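Local coordinates for glycosyl hydrolase family 61, 2 protein (Heterobasidion irregulare TC 32-1, PDB 5NNS) that cleaves cellulose oxidatively as a secreted, copper-dependent lytic polysaccharide monooxygenase, yielding products oxidised at C1, at residues 5-10 / 71-76; 160-165 / 203-208; 18-23 / 33-38. All blocks are in the same frame, centred on the assembly; numbering follows the deposited sequence.

Interaction 1 (5-10 / 71-76); sequences LAYSLA and VTAYWN. With NAG (2-acetamido-2-deoxy-beta-D-glucopyranose), chain D; GOL (glycerol), chain I.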
# COMPACT_ATOMS: atom_id res chain seq x y z
N LEU A 5 -11.19 -2.29 -0.83
CA LEU A 5 -12.43 -2.78 -0.24
C LEU A 5 -12.38 -4.26 0.15
O LEU A 5 -13.09 -4.67 1.07
CB LEU A 5 -13.58 -2.58 -1.22
CG LEU A 5 -13.82 -1.16 -1.74
CD1 LEU A 5 -14.99 -1.20 -2.70
CD2 LEU A 5 -14.06 -0.18 -0.60
N ALA A 6 -11.56 -5.05 -0.54
CA ALA A 6 -11.48 -6.48 -0.29
C ALA A 6 -10.17 -7.06 -0.81
O ALA A 6 -9.42 -6.38 -1.53
CB ALA A 6 -12.66 -7.19 -0.94
N TYR A 7 -9.90 -8.31 -0.45
CA TYR A 7 -8.71 -9.03 -0.91
C TYR A 7 -9.05 -10.43 -1.40
O TYR A 7 -10.08 -11.00 -1.01
CB TYR A 7 -7.68 -9.16 0.22
CG TYR A 7 -7.22 -7.85 0.82
CD1 TYR A 7 -7.92 -7.25 1.85
CD2 TYR A 7 -6.06 -7.22 0.35
CE1 TYR A 7 -7.50 -6.05 2.41
CE2 TYR A 7 -5.63 -6.02 0.90
CZ TYR A 7 -6.36 -5.44 1.93
OH TYR A 7 -5.95 -4.26 2.48
N SER A 8 -8.20 -10.94 -2.29
CA SER A 8 -8.09 -12.37 -2.56
C SER A 8 -6.63 -12.73 -2.32
O SER A 8 -5.75 -12.24 -3.03
CB SER A 8 -8.51 -12.72 -3.99
OG SER A 8 -8.36 -14.11 -4.26
N LEU A 9 -6.38 -13.54 -1.29
CA LEU A 9 -5.04 -13.88 -0.84
C LEU A 9 -4.88 -15.40 -0.88
O LEU A 9 -5.55 -16.12 -0.12
CB LEU A 9 -4.79 -13.35 0.58
CG LEU A 9 -5.16 -11.88 0.85
CD1 LEU A 9 -5.10 -11.59 2.34
CD2 LEU A 9 -4.26 -10.92 0.09
N ALA A 10 -4.02 -15.87 -1.78
CA ALA A 10 -3.75 -17.30 -1.96
C ALA A 10 -5.05 -18.11 -2.10
O ALA A 10 -5.26 -19.10 -1.39
CB ALA A 10 -2.89 -17.81 -0.82
N VAL A 71 -1.21 -12.39 -3.89
CA VAL A 71 -2.13 -11.57 -3.11
C VAL A 71 -2.69 -10.48 -4.02
O VAL A 71 -1.94 -9.77 -4.69
CB VAL A 71 -1.46 -10.96 -1.84
CG1 VAL A 71 -1.22 -12.06 -0.81
CG2 VAL A 71 -0.15 -10.25 -2.13
N THR A 72 -4.02 -10.38 -4.06
CA THR A 72 -4.72 -9.40 -4.87
C THR A 72 -5.50 -8.47 -3.95
O THR A 72 -6.15 -8.93 -3.00
CB THR A 72 -5.69 -10.05 -5.87
OG1 THR A 72 -4.95 -10.89 -6.76
CG2 THR A 72 -6.44 -9.00 -6.68
N ALA A 73 -5.41 -7.17 -4.23
CA ALA A 73 -6.21 -6.15 -3.55
C ALA A 73 -7.22 -5.61 -4.55
O ALA A 73 -6.86 -5.36 -5.71
CB ALA A 73 -5.32 -5.03 -3.03
N TYR A 74 -8.46 -5.45 -4.12
CA TYR A 74 -9.53 -4.94 -4.98
C TYR A 74 -9.98 -3.57 -4.50
O TYR A 74 -10.21 -3.37 -3.31
CB TYR A 74 -10.72 -5.90 -5.00
CG TYR A 74 -10.41 -7.28 -5.54
CD1 TYR A 74 -10.51 -7.56 -6.91
CD2 TYR A 74 -10.06 -8.31 -4.68
CE1 TYR A 74 -10.24 -8.84 -7.40
CE2 TYR A 74 -9.78 -9.58 -5.16
CZ TYR A 74 -9.87 -9.85 -6.52
OH TYR A 74 -9.60 -11.12 -6.96
N TRP A 75 -10.10 -2.63 -5.45
CA TRP A 75 -10.58 -1.28 -5.16
C TRP A 75 -12.04 -1.10 -5.58
O TRP A 75 -12.62 -1.96 -6.26
CB TRP A 75 -9.71 -0.24 -5.88
CG TRP A 75 -8.45 0.13 -5.17
CD1 TRP A 75 -8.21 1.27 -4.45
CD2 TRP A 75 -7.24 -0.64 -5.12
NE1 TRP A 75 -6.93 1.26 -3.96
CE2 TRP A 75 -6.31 0.10 -4.35
CE3 TRP A 75 -6.86 -1.88 -5.64
CZ2 TRP A 75 -5.01 -0.37 -4.09
CZ3 TRP A 75 -5.56 -2.34 -5.38
CH2 TRP A 75 -4.66 -1.58 -4.62
N ASN A 76 -12.60 0.03 -5.17
CA ASN A 76 -13.79 0.60 -5.81
C ASN A 76 -13.50 0.91 -7.28
O ASN A 76 -12.36 0.77 -7.74
CB ASN A 76 -14.23 1.87 -5.08
CG ASN A 76 -13.13 2.93 -5.01
OD1 ASN A 76 -12.03 2.65 -4.53
ND2 ASN A 76 -13.43 4.14 -5.46
C1 NAG D . -13.66 -7.97 -10.34
C2 NAG D . -13.68 -9.49 -10.28
C3 NAG D . -14.79 -9.99 -9.37
C4 NAG D . -14.76 -9.32 -8.00
C5 NAG D . -14.64 -7.80 -8.14
C6 NAG D . -14.41 -7.14 -6.79
C7 NAG D . -12.84 -10.62 -12.32
C8 NAG D . -13.23 -11.14 -13.67
N2 NAG D . -13.84 -10.06 -11.61
O3 NAG D . -14.61 -11.41 -9.23
O4 NAG D . -15.95 -9.62 -7.26
O5 NAG D . -13.55 -7.47 -9.01
O6 NAG D . -14.39 -5.71 -6.95
O7 NAG D . -11.69 -10.73 -11.92
C1 GOL I . -6.15 -15.57 -6.09
O1 GOL I . -5.79 -15.25 -4.74
C2 GOL I . -5.89 -14.37 -6.99
O2 GOL I . -6.34 -14.65 -8.33
C3 GOL I . -4.41 -14.05 -7.03
O3 GOL I . -4.03 -13.21 -5.93
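S8 and T72 face each other as a hydrogen-bonded antiparallel pair, with S8 N giving to T72 O and T72 N to S8 O, the latter at 2.7 Å. Further along, Y74 N gives to A6 O, and L5 N reaches Y74 O at 2.9 Å. L5 and A6 thus both face Y74, a classic beta bulge in the middle pair of a four-stranded antiparallel sheet, one of the two sheets of the AA9 beta-sandwich. A CA-H...O contact from Y7 CA to T72 O, 3.3 Å, supplements the backbone bonds. The apolar contacts fall mainly on the face bearing Y7, L9, A73 and V71: L9 CD2 presses on V71 CG1 at 3.4 Å, tighter than usual, and Y7 CE2 meets A73 CB. On the other face, the edge of the Y74 ring meets the neighbouring strand, with S8 CB in its plane, 3.5 Å from Y74 OH. T72 CG2 lies over one ring face, toward the rim, and Y74 CD1 comes 3.7 Å from O5 of the NAG of an attached glycan. A glycerol, probably from the crystallisation liquor, hydrogen-bonds S8 OG through O1 and T72 OG1 through O3; T72 OG1 also bonds to T137 OG1.

Interaction 2 (160-165 / 203-208); sequences TSNQPQ and NIDIYS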
# COMPACT_ATOMS: atom_id res chain seq x y z
N THR A 160 -3.33 16.45 -9.19
CA THR A 160 -3.45 17.84 -8.71
C THR A 160 -2.07 18.42 -8.46
O THR A 160 -1.31 17.88 -7.65
CB THR A 160 -4.27 17.92 -7.41
OG1 THR A 160 -5.55 17.36 -7.65
CG2 THR A 160 -4.44 19.36 -6.94
N SER A 161 -1.76 19.52 -9.15
CA SER A 161 -0.46 20.20 -9.08
C SER A 161 0.03 20.44 -7.66
O SER A 161 -0.60 21.18 -6.91
CB SER A 161 -0.54 21.55 -9.78
OG SER A 161 -0.86 21.37 -11.14
N ASN A 162 1.14 19.80 -7.30
CA ASN A 162 1.83 20.00 -6.01
C ASN A 162 1.07 19.56 -4.74
O ASN A 162 1.47 19.92 -3.64
CB ASN A 162 2.32 21.45 -5.88
CG ASN A 162 3.15 21.89 -7.07
OD1 ASN A 162 2.66 22.62 -7.93
ND2 ASN A 162 4.39 21.43 -7.14
N GLN A 163 -0.04 18.84 -4.91
CA GLN A 163 -0.77 18.23 -3.82
C GLN A 163 -0.76 16.72 -4.07
O GLN A 163 -1.50 16.23 -4.93
CB GLN A 163 -2.21 18.74 -3.73
CG GLN A 163 -2.94 18.28 -2.46
CD GLN A 163 -4.41 18.64 -2.44
OE1 GLN A 163 -5.26 17.78 -2.18
NE2 GLN A 163 -4.72 19.90 -2.72
N PRO A 164 0.10 15.99 -3.35
CA PRO A 164 0.08 14.53 -3.46
C PRO A 164 -1.12 13.96 -2.72
O PRO A 164 -1.53 14.53 -1.72
CB PRO A 164 1.38 14.09 -2.78
CG PRO A 164 1.68 15.19 -1.82
CD PRO A 164 1.21 16.44 -2.48
N GLN A 165 -1.67 12.88 -3.24
CA GLN A 165 -2.79 12.20 -2.61
C GLN A 165 -2.41 10.75 -2.37
O GLN A 165 -2.39 9.94 -3.31
CB GLN A 165 -4.02 12.30 -3.50
CG GLN A 165 -4.57 13.71 -3.61
CD GLN A 165 -5.78 13.79 -4.51
OE1 GLN A 165 -6.39 12.78 -4.87
NE2 GLN A 165 -6.14 15.01 -4.89
N ASN A 203 6.14 16.06 -4.56
CA ASN A 203 5.80 17.46 -4.78
C ASN A 203 6.06 17.76 -6.25
O ASN A 203 7.13 18.22 -6.63
CB ASN A 203 6.64 18.36 -3.86
CG ASN A 203 6.26 19.83 -3.95
OD1 ASN A 203 5.18 20.19 -4.42
ND2 ASN A 203 7.15 20.68 -3.47
N ILE A 204 5.05 17.49 -7.06
CA ILE A 204 5.19 17.50 -8.51
C ILE A 204 4.00 18.20 -9.15
O ILE A 204 2.87 18.06 -8.70
CB ILE A 204 5.35 16.05 -9.06
CG1 ILE A 204 5.68 16.06 -10.57
CG2 ILE A 204 4.11 15.20 -8.79
CD1 ILE A 204 6.28 14.76 -11.05
N ASP A 205 4.29 18.98 -10.18
CA ASP A 205 3.28 19.58 -11.02
C ASP A 205 3.52 18.98 -12.39
O ASP A 205 4.41 19.42 -13.11
CB ASP A 205 3.44 21.11 -11.04
CG ASP A 205 2.51 21.81 -12.03
OD1 ASP A 205 1.49 21.23 -12.47
OD2 ASP A 205 2.81 22.97 -12.36
N ILE A 206 2.74 17.95 -12.72
CA ILE A 206 2.90 17.24 -14.01
C ILE A 206 2.63 18.15 -15.22
O ILE A 206 3.22 17.95 -16.29
CB ILE A 206 2.03 15.95 -14.09
CG1 ILE A 206 0.52 16.25 -14.07
CG2 ILE A 206 2.41 14.98 -12.97
CD1 ILE A 206 -0.34 15.02 -14.26
N TYR A 207 1.77 19.16 -15.04
CA TYR A 207 1.34 20.05 -16.13
C TYR A 207 2.40 21.07 -16.59
O TYR A 207 2.30 21.59 -17.69
CB TYR A 207 0.03 20.75 -15.75
CG TYR A 207 -0.99 19.74 -15.27
CD1 TYR A 207 -1.46 18.75 -16.14
CD2 TYR A 207 -1.42 19.73 -13.95
CE1 TYR A 207 -2.37 17.79 -15.70
CE2 TYR A 207 -2.33 18.77 -13.51
CZ TYR A 207 -2.80 17.81 -14.39
OH TYR A 207 -3.69 16.85 -14.00
N SER A 208 3.40 21.35 -15.75
CA SER A 208 4.59 22.11 -16.17
C SER A 208 5.76 21.21 -16.61
O SER A 208 6.87 21.69 -16.74
CB SER A 208 5.03 23.02 -15.03
OG SER A 208 3.98 23.89 -14.65
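Two surface loops meet beside the substrate-binding face, where D205 and Y207 bind the glucan chain, and a type II turn from T160 to Q163 supplies one side of the contact. With CG anti to the backbone N (chi1 173°), the D205 carboxylate lies beside S161, whose OG donates to D205 OD1 at 2.7 Å from above the carboxylate plane. D205 OD2 takes a bond from S208 OG at 2.7 Å, also from outside the plane, and a weak one runs from Y207 N to OD1, so the acid is held at both oxygens and probably hindered from turning. S161 OG also lies in the plane of the Y207 ring at its edge, 3.3 Å from CD2. That tyrosine's hydroxyl bonds to the backbone O of H159, which ties it to the loop carrying S161. Next along the turn, N162 N gives to I204 O at 2.8 Å, from above the carbonyl plane. N162 ND2 donates nearly in its own amide plane to N203 OD1 at 3.1 Å, the two amides being turned 74° apart. Such loop-to-loop bonding suits the flat cellulose-binding surface of an AA9 enzyme, where it probably helps to position D205 and, through ring edge and hydroxyl, Y207.

Interaction 3 (18-23 / 33-38); sequences VPYNTP and WDTYNP. With AKR (acrylic acid), chain O.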
# COMPACT_ATOMS: atom_id res chain seq x y z
N VAL A 18 -15.31 -1.41 6.09
CA VAL A 18 -16.29 -0.56 5.41
C VAL A 18 -16.17 0.87 5.97
O VAL A 18 -16.57 1.11 7.11
CB VAL A 18 -17.74 -1.08 5.57
CG1 VAL A 18 -18.74 -0.14 4.88
CG2 VAL A 18 -17.87 -2.49 5.02
N PRO A 19 -15.59 1.81 5.19
CA PRO A 19 -15.47 3.18 5.70
C PRO A 19 -16.81 3.89 5.92
O PRO A 19 -17.83 3.48 5.37
CB PRO A 19 -14.66 3.90 4.60
CG PRO A 19 -14.79 3.04 3.40
CD PRO A 19 -14.92 1.64 3.89
N TYR A 20 -16.78 4.93 6.75
CA TYR A 20 -17.95 5.73 7.14
C TYR A 20 -18.93 5.04 8.09
O TYR A 20 -19.74 5.71 8.71
CB TYR A 20 -18.72 6.27 5.92
CG TYR A 20 -17.89 7.06 4.96
CD1 TYR A 20 -17.64 8.41 5.17
CD2 TYR A 20 -17.35 6.47 3.81
CE1 TYR A 20 -16.88 9.15 4.29
CE2 TYR A 20 -16.59 7.20 2.91
CZ TYR A 20 -16.36 8.54 3.15
OH TYR A 20 -15.59 9.27 2.27
N ASN A 21 -18.89 3.71 8.17
CA ASN A 21 -19.59 2.98 9.22
C ASN A 21 -18.68 2.85 10.43
O ASN A 21 -17.45 2.89 10.32
CB ASN A 21 -19.99 1.58 8.75
CG ASN A 21 -21.11 1.59 7.72
OD1 ASN A 21 -21.72 2.63 7.44
ND2 ASN A 21 -21.39 0.43 7.16
N THR A 22 -19.32 2.70 11.59
CA THR A 22 -18.62 2.51 12.86
C THR A 22 -17.79 1.22 12.83
O THR A 22 -18.18 0.25 12.18
CB THR A 22 -19.60 2.48 14.05
OG1 THR A 22 -18.87 2.48 15.28
CG2 THR A 22 -20.53 1.24 14.01
N PRO A 23 -16.62 1.21 13.52
CA PRO A 23 -15.84 -0.04 13.55
C PRO A 23 -16.49 -1.13 14.41
O PRO A 23 -16.23 -2.31 14.17
CB PRO A 23 -14.48 0.40 14.12
CG PRO A 23 -14.74 1.68 14.83
CD PRO A 23 -15.88 2.34 14.11
N TRP A 33 -9.99 2.03 8.22
CA TRP A 33 -9.82 3.29 7.50
C TRP A 33 -11.20 3.90 7.32
O TRP A 33 -12.12 3.23 6.86
CB TRP A 33 -9.08 3.07 6.17
CG TRP A 33 -9.73 2.11 5.19
CD1 TRP A 33 -9.79 0.75 5.28
CD2 TRP A 33 -10.37 2.46 3.96
NE1 TRP A 33 -10.43 0.23 4.18
CE2 TRP A 33 -10.80 1.26 3.36
CE3 TRP A 33 -10.62 3.67 3.30
CZ2 TRP A 33 -11.48 1.23 2.13
CZ3 TRP A 33 -11.29 3.65 2.08
CH2 TRP A 33 -11.71 2.43 1.51
N ASP A 34 -11.34 5.17 7.67
CA ASP A 34 -12.66 5.78 7.92
C ASP A 34 -13.30 6.60 6.79
O ASP A 34 -14.50 6.87 6.86
CB ASP A 34 -12.58 6.64 9.18
CG ASP A 34 -12.19 5.83 10.41
OD1 ASP A 34 -12.71 4.71 10.58
OD2 ASP A 34 -11.36 6.31 11.22
N THR A 35 -12.53 6.96 5.76
CA THR A 35 -13.04 7.77 4.67
C THR A 35 -12.34 7.45 3.36
O THR A 35 -11.26 6.87 3.36
CB THR A 35 -12.85 9.27 4.96
OG1 THR A 35 -13.31 10.04 3.84
CG2 THR A 35 -11.37 9.57 5.21
N TYR A 36 -12.96 7.87 2.26
CA TYR A 36 -12.38 7.75 0.92
C TYR A 36 -11.29 8.79 0.61
O TYR A 36 -10.64 8.68 -0.42
CB TYR A 36 -13.49 7.89 -0.13
CG TYR A 36 -14.22 6.62 -0.51
CD1 TYR A 36 -14.30 5.53 0.35
CD2 TYR A 36 -14.85 6.53 -1.74
CE1 TYR A 36 -14.97 4.37 -0.02
CE2 TYR A 36 -15.53 5.38 -2.11
CZ TYR A 36 -15.59 4.31 -1.25
OH TYR A 36 -16.26 3.18 -1.61
N ASN A 37 -11.12 9.80 1.47
CA ASN A 37 -10.24 10.94 1.21
C ASN A 37 -8.77 10.58 1.26
O ASN A 37 -8.36 9.72 2.05
CB ASN A 37 -10.47 12.05 2.24
CG ASN A 37 -11.89 12.57 2.26
OD1 ASN A 37 -12.65 12.39 1.32
ND2 ASN A 37 -12.25 13.22 3.35
N PRO A 38 -7.95 11.28 0.45
CA PRO A 38 -6.52 11.04 0.52
C PRO A 38 -5.88 11.64 1.77
O PRO A 38 -6.41 12.58 2.37
CB PRO A 38 -5.98 11.77 -0.71
CG PRO A 38 -6.97 12.84 -0.98
CD PRO A 38 -8.30 12.28 -0.57
CA AKR O . -24.68 0.41 7.38
CB AKR O . -25.71 0.09 8.14
C AKR O . -24.34 -0.31 6.12
O AKR O . -23.38 0.10 5.44
OXT AKR O . -25.00 -1.30 5.74
O HOH W 1 -15.57 4.91 9.34
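Y20 OH is gripped by two donors of the facing loop: Y36 N reaches it at 3.0 Å and nearly straight (171°), and T35 OG1 gives to it at 2.9 Å. The same T35 oxygen accepts from N37 N, an ST turn. Y20 CG lies anti to the carbonyl carbon (chi1 -55°), and the ring passes over the opposite backbone, with T35 CA 4.1 Å from its centroid in a CH-pi contact. Y20 N bonds to D34 O at 3.0 Å, from above the carbonyl plane. Y20 binds the glucan chain, and its loop forms part of the flat substrate surface of this AA9 fold, where a type II turn from V18 to N21 presents it. The preceding P19 sets CG over one face of the W33 six-membered ring, 3.9 Å from its centroid, and P19 CG also meets the edge of the Y36 ring at CE1, 3.7 Å away. At the end of the turn, N21 ND2 gives a nearly straight bond of 2.7 Å to O of a bound acrylic acid. An alanine at N21 would probably leave that carboxyl oxygen without its amide donor. A water within bonding distance of N21 O and D34 OD1 spans the two loops.

How the interactions relate
Interaction 1 lies in the four-stranded sheet, interaction 3 in the loop between strands 12-15 and 63-66, on the same face of the protein as the copper. In interaction 2, 160-165 links strands 147-157 and 165-176 of the other sheet, and 203-208 lies in the loop after 165-176. The centres of interactions 1 and 3 are about 17 Å apart. Along the chain, interaction 3 falls between segments 5-10 and 71-76, and interaction 2 follows both. L5 packs on W33 and Y36, and P38 on Q165; interactions 1 and 2 do not touch. The general principle is probably that loops from both sheets spread glucan-binding residues Y20, D205 and Y207 along the face that holds the copper.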